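Local coordinates for dipicolinate synthase subunit B (Bacillus halodurans, PDB 3LQK), which probably acts as one subunit of dipicolinate synthase, an enzyme of spore formation, and has the fold of the flavoprotein family, at residues A[174-177]-A[178-182]. Numbering follows the deposited sequence.
Sequences EALP and ETIEA
Two donors of Thr179, its backbone N and its hydroxyl, converge on the carbonyl oxygen of Ala175, the N-cap residue of helix 176-184. The backbone hydrogen bond, 3.0 Å from Thr179 N to Ala175 O, is the first i to i+4 bond of the helix. The hydroxyl gives the second, 2.9 Å from Thr179 OG1 to Ala175 O, arriving 45° above the carbonyl plane. With OG1 set beside its own backbone N (chi1 -54°), the threonine turns back along the helix to reach this oxygen. The ladder continues regularly, with Ile180 N 2.9 Å from Leu176 O and Glu181 N giving a bond to Pro177 O.

Pro177, in the first turn, has no N-H to donate, a place where a helix needs none. Glu178 bends back at chi2 (84°) and brings OE1 of its carboxylate alongside the proline ring, 3.5 Å from Pro177 CD. Arg30 of helix 25-33 donates to Glu174 O and forms a weak, long ion pair with Glu178 OE2, linking the helix start to that neighbour.

On another side of the helix, Leu176 and Ile180 run side by side, one turn apart, against Val91 of strand 89-95 and Leu31 of helix 25-33, joining this last helix to the parallel core of the sheet. Their methyl ends meet at 3.8 Å, Leu176 CD2 against Ile180 CD1.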
# COMPACT_ATOMS: atom_id res chain seq x y z
N GLU A 174 30.67 -3.94 6.72
CA GLU A 174 31.45 -4.95 7.45
C GLU A 174 30.65 -6.09 8.01
O GLU A 174 31.23 -7.16 8.25
CB GLU A 174 32.19 -4.37 8.68
CG GLU A 174 33.23 -3.43 8.34
CD GLU A 174 33.93 -2.78 9.59
OE1 GLU A 174 33.45 -2.93 10.77
OE2 GLU A 174 34.96 -2.09 9.37
N ALA A 175 29.37 -5.87 8.30
CA ALA A 175 28.47 -6.93 8.76
C ALA A 175 27.94 -7.84 7.66
O ALA A 175 27.13 -8.72 7.90
CB ALA A 175 27.29 -6.34 9.57
N LEU A 176 28.41 -7.69 6.45
CA LEU A 176 27.80 -8.48 5.34
C LEU A 176 27.94 -10.00 5.50
O LEU A 176 26.92 -10.72 5.47
CB LEU A 176 28.33 -7.94 4.01
CG LEU A 176 27.93 -8.48 2.64
CD1 LEU A 176 28.01 -7.31 1.59
CD2 LEU A 176 28.84 -9.58 2.22
N PRO A 177 29.15 -10.51 5.84
CA PRO A 177 29.26 -11.95 5.96
C PRO A 177 28.44 -12.56 7.03
O PRO A 177 27.86 -13.60 6.84
CB PRO A 177 30.75 -12.17 6.26
CG PRO A 177 31.41 -11.02 5.57
CD PRO A 177 30.46 -9.86 5.92
N GLU A 178 28.39 -11.92 8.16
CA GLU A 178 27.54 -12.35 9.24
C GLU A 178 26.06 -12.37 8.83
O GLU A 178 25.34 -13.29 9.19
CB GLU A 178 27.69 -11.39 10.43
CG GLU A 178 29.04 -11.45 11.14
CD GLU A 178 30.22 -10.60 10.51
OE1 GLU A 178 30.08 -10.00 9.41
OE2 GLU A 178 31.34 -10.59 11.16
N THR A 179 25.62 -11.36 8.08
CA THR A 179 24.25 -11.30 7.59
C THR A 179 23.98 -12.45 6.64
O THR A 179 22.93 -13.10 6.69
CB THR A 179 23.95 -9.95 6.95
OG1 THR A 179 24.27 -8.91 7.90
CG2 THR A 179 22.48 -9.80 6.49
N ILE A 180 24.95 -12.77 5.79
CA ILE A 180 24.77 -13.94 4.89
C ILE A 180 24.67 -15.22 5.74
O ILE A 180 23.80 -16.06 5.49
CB ILE A 180 25.92 -14.08 3.80
CG1 ILE A 180 25.93 -12.84 2.91
CG2 ILE A 180 25.69 -15.36 2.93
CD1 ILE A 180 26.87 -12.84 1.71
N GLU A 181 25.55 -15.36 6.71
CA GLU A 181 25.54 -16.58 7.52
C GLU A 181 24.18 -16.81 8.21
O GLU A 181 23.68 -17.96 8.26
CB GLU A 181 26.62 -16.53 8.56
CG GLU A 181 26.85 -17.83 9.27
CD GLU A 181 27.46 -17.66 10.70
OE1 GLU A 181 27.35 -18.63 11.50
OE2 GLU A 181 28.03 -16.57 11.02
N ALA A 182 23.58 -15.75 8.72
CA ALA A 182 22.30 -15.89 9.38
C ALA A 182 21.19 -16.12 8.33
O ALA A 182 20.27 -16.94 8.54
CB ALA A 182 21.99 -14.71 10.30